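Local coordinates for protein chorismate synthase (Campylobacter jejuni, PDB 1SQ1) that probably catalyses the reduced-FMN-dependent elimination of phosphate from 5-enolpyruvylshikimate-3-phosphate to give chorismate, the branch point of aromatic amino acid biosynthesis, at residues A242-E247 / I287-F292. Numbering follows the deposited sequence.
Sequences AVEIGE and ILKTYF
E244 and K289 face each other as an antiparallel hydrogen-bonded pair, E244 N to K289 O and K289 N to E244 O both measuring 2.8 Å. Two residues further on, G246 N reaches I287 O at 2.8 Å and carries the pairing just past the end of strand 240-245, where the chain turns away at G246 with positive phi (71°). On the face of A242, E244, K289 and Y291, the phenol OH of Y291 sits against E244 OE1, which lies at the ring edge, in plane; the modelled 2.3 Å from OH to OE1 is shorter than a normal hydrogen bond, leaving a plausible pairing of doubtful detail. Carboxylate and ring planes are 56° apart. The ring also passes A242, Y291 CD2 lying 3.8 Å from A242 CB. K289 CD lies 3.6 Å from E244 OE1, but the chain bends at chi4 (69°), and the salt bridge of NZ is with E165. E244 OE2 accepts from I249 N. On the opposite face, I245 and L288 lie side by side, I245 CG1 to L288 CD2 3.9 Å; there V243, I245, L288 and T290 pack against helix 226-235. Strand 286-292 is bonded on its other side to strand 205-212, while A242 to E244 pair with a strand of a second subunit. The arrangement is an antiparallel beta ladder on the outermost strand, within this chain, of a helix-backed five-stranded sheet that runs on across a subunit interface of the chorismate synthase homotetramer.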
ATOM      1  N   ALA A 242       8.011  24.907  -4.618  1.00 50.23           N
ATOM      2  CA  ALA A 242       7.049  25.447  -3.665  1.00 50.28           C
ATOM      3  C   ALA A 242       5.613  25.174  -4.099  1.00 50.12           C
ATOM      4  O   ALA A 242       5.310  25.095  -5.292  1.00 50.07           O
ATOM      5  CB  ALA A 242       7.266  26.939  -3.482  1.00 52.80           C
ATOM      6  N   VAL A 243       4.739  25.033  -3.109  1.00 48.72           N
ATOM      7  CA  VAL A 243       3.332  24.769  -3.350  1.00 47.36           C
ATOM      8  C   VAL A 243       2.451  25.545  -2.395  1.00 48.93           C
ATOM      9  O   VAL A 243       2.674  25.541  -1.175  1.00 48.24           O
ATOM     10  CB  VAL A 243       3.014  23.310  -3.160  1.00 46.30           C
ATOM     11  CG1 VAL A 243       1.549  23.078  -3.405  1.00 48.08           C
ATOM     12  CG2 VAL A 243       3.861  22.483  -4.088  1.00 45.18           C
ATOM     13  N   GLU A 244       1.444  26.211  -2.953  1.00 48.81           N
ATOM     14  CA  GLU A 244       0.527  26.996  -2.138  1.00 50.52           C
ATOM     15  C   GLU A 244      -0.927  26.601  -2.301  1.00 50.52           C
ATOM     16  O   GLU A 244      -1.381  26.246  -3.388  1.00 49.89           O
ATOM     17  CB  GLU A 244       0.636  28.483  -2.468  1.00 52.40           C
ATOM     18  CG  GLU A 244       1.879  29.161  -1.952  1.00 55.33           C
ATOM     19  CD  GLU A 244       1.819  30.649  -2.159  1.00 56.93           C
ATOM     20  OE1 GLU A 244       1.678  31.082  -3.321  1.00 56.26           O
ATOM     21  OE2 GLU A 244       1.906  31.386  -1.156  1.00 60.29           O
ATOM     22  N   ILE A 245      -1.664  26.680  -1.207  1.00 50.09           N
ATOM     23  CA  ILE A 245      -3.079  26.377  -1.252  1.00 49.70           C
ATOM     24  C   ILE A 245      -3.825  27.560  -0.673  1.00 51.01           C
ATOM     25  O   ILE A 245      -3.769  27.827   0.529  1.00 52.66           O
ATOM     26  CB  ILE A 245      -3.414  25.099  -0.463  1.00 49.52           C
ATOM     27  CG1 ILE A 245      -2.754  23.892  -1.145  1.00 48.08           C
ATOM     28  CG2 ILE A 245      -4.919  24.919  -0.389  1.00 48.62           C
ATOM     29  CD1 ILE A 245      -3.026  22.585  -0.483  1.00 45.24           C
ATOM     30  N   GLY A 246      -4.502  28.288  -1.551  1.00 51.02           N
ATOM     31  CA  GLY A 246      -5.254  29.440  -1.110  1.00 52.20           C
ATOM     32  C   GLY A 246      -4.330  30.561  -0.702  1.00 53.67           C
ATOM     33  O   GLY A 246      -3.325  30.796  -1.369  1.00 54.37           O
ATOM     34  N   GLU A 247      -4.658  31.252   0.390  1.00 54.23           N
ATOM     35  CA  GLU A 247      -3.825  32.357   0.852  1.00 56.03           C
ATOM     36  C   GLU A 247      -2.336  32.019   0.854  1.00 55.78           C
ATOM     37  O   GLU A 247      -1.498  32.913   0.761  1.00 56.37           O
ATOM     38  CB  GLU A 247      -4.239  32.813   2.258  1.00 57.36           C
ATOM     39  CG  GLU A 247      -5.451  33.731   2.296  1.00 61.13           C
ATOM     40  CD  GLU A 247      -5.335  34.936   1.362  1.00 64.18           C
ATOM     41  OE1 GLU A 247      -4.400  35.759   1.524  1.00 64.68           O
ATOM     42  OE2 GLU A 247      -6.194  35.057   0.457  1.00 65.53           O
ATOM     43  N   ILE A 287      -7.837  26.482  -5.081  1.00 54.53           N
ATOM     44  CA  ILE A 287      -6.801  27.463  -5.406  1.00 54.88           C
ATOM     45  C   ILE A 287      -5.432  26.885  -5.090  1.00 54.47           C
ATOM     46  O   ILE A 287      -4.981  26.927  -3.950  1.00 56.28           O
ATOM     47  CB  ILE A 287      -6.965  28.764  -4.592  1.00 57.01           C
ATOM     48  CG1 ILE A 287      -8.416  29.250  -4.658  1.00 56.28           C
ATOM     49  CG2 ILE A 287      -6.048  29.842  -5.151  1.00 55.56           C
ATOM     50  CD1 ILE A 287      -8.879  29.540  -6.059  1.00 58.16           C
ATOM     51  N   LEU A 288      -4.774  26.356  -6.112  1.00 53.18           N
ATOM     52  CA  LEU A 288      -3.467  25.732  -5.953  1.00 51.05           C
ATOM     53  C   LEU A 288      -2.412  26.465  -6.751  1.00 50.65           C
ATOM     54  O   LEU A 288      -2.621  26.762  -7.917  1.00 52.21           O
ATOM     55  CB  LEU A 288      -3.516  24.284  -6.445  1.00 48.71           C
ATOM     56  CG  LEU A 288      -4.689  23.457  -5.954  1.00 44.31           C
ATOM     57  CD1 LEU A 288      -4.546  22.030  -6.438  1.00 42.02           C
ATOM     58  CD2 LEU A 288      -4.742  23.531  -4.446  1.00 43.11           C
ATOM     59  N   LYS A 289      -1.275  26.751  -6.138  1.00 50.13           N
ATOM     60  CA  LYS A 289      -0.225  27.430  -6.869  1.00 51.61           C
ATOM     61  C   LYS A 289       1.065  26.633  -6.800  1.00 51.79           C
ATOM     62  O   LYS A 289       1.513  26.268  -5.712  1.00 52.68           O
ATOM     63  CB  LYS A 289      -0.011  28.837  -6.316  1.00 52.35           C
ATOM     64  CG  LYS A 289      -1.267  29.676  -6.190  1.00 50.93           C
ATOM     65  CD  LYS A 289      -0.884  31.089  -5.841  1.00 53.41           C
ATOM     66  CE  LYS A 289      -2.067  31.917  -5.370  1.00 55.99           C
ATOM     67  NZ  LYS A 289      -2.563  31.453  -4.031  1.00 58.40           N
ATOM     68  N   THR A 290       1.644  26.358  -7.970  1.00 52.72           N
ATOM     69  CA  THR A 290       2.892  25.599  -8.092  1.00 53.00           C
ATOM     70  C   THR A 290       4.000  26.466  -8.697  1.00 52.83           C
ATOM     71  O   THR A 290       3.890  26.935  -9.836  1.00 53.11           O
ATOM     72  CB  THR A 290       2.723  24.385  -9.007  1.00 52.20           C
ATOM     73  OG1 THR A 290       1.649  23.580  -8.528  1.00 54.75           O
ATOM     74  CG2 THR A 290       3.981  23.555  -9.021  1.00 55.38           C
ATOM     75  N   TYR A 291       5.080  26.648  -7.945  1.00 53.09           N
ATOM     76  CA  TYR A 291       6.205  27.452  -8.397  1.00 52.26           C
ATOM     77  C   TYR A 291       7.359  26.643  -8.957  1.00 51.61           C
ATOM     78  O   TYR A 291       7.985  25.852  -8.259  1.00 51.27           O
ATOM     79  CB  TYR A 291       6.688  28.309  -7.243  1.00 51.93           C
ATOM     80  CG  TYR A 291       5.599  29.203  -6.732  1.00 52.71           C
ATOM     81  CD1 TYR A 291       5.310  30.408  -7.361  1.00 52.23           C
ATOM     82  CD2 TYR A 291       4.811  28.812  -5.662  1.00 53.16           C
ATOM     83  CE1 TYR A 291       4.256  31.200  -6.934  1.00 52.16           C
ATOM     84  CE2 TYR A 291       3.754  29.596  -5.229  1.00 53.06           C
ATOM     85  CZ  TYR A 291       3.483  30.784  -5.870  1.00 52.02           C
ATOM     86  OH  TYR A 291       2.420  31.540  -5.457  1.00 51.70           O
ATOM     87  N   PHE A 292       7.644  26.870 -10.227  1.00 51.93           N
ATOM     88  CA  PHE A 292       8.716  26.179 -10.902  1.00 53.71           C
ATOM     89  C   PHE A 292      10.022  26.974 -10.911  1.00 56.27           C
ATOM     90  O   PHE A 292      10.032  28.197 -11.108  1.00 57.39           O
ATOM     91  CB  PHE A 292       8.315  25.878 -12.340  1.00 51.81           C
ATOM     92  CG  PHE A 292       7.258  24.819 -12.474  1.00 51.35           C
ATOM     93  CD1 PHE A 292       5.938  25.077 -12.112  1.00 50.34           C
ATOM     94  CD2 PHE A 292       7.574  23.582 -13.020  1.00 48.37           C
ATOM     95  CE1 PHE A 292       4.956  24.123 -12.285  1.00 51.33           C
ATOM     96  CE2 PHE A 292       6.597  22.618 -13.198  1.00 50.37           C
ATOM     97  CZ  PHE A 292       5.282  22.889 -12.835  1.00 52.15           C
TER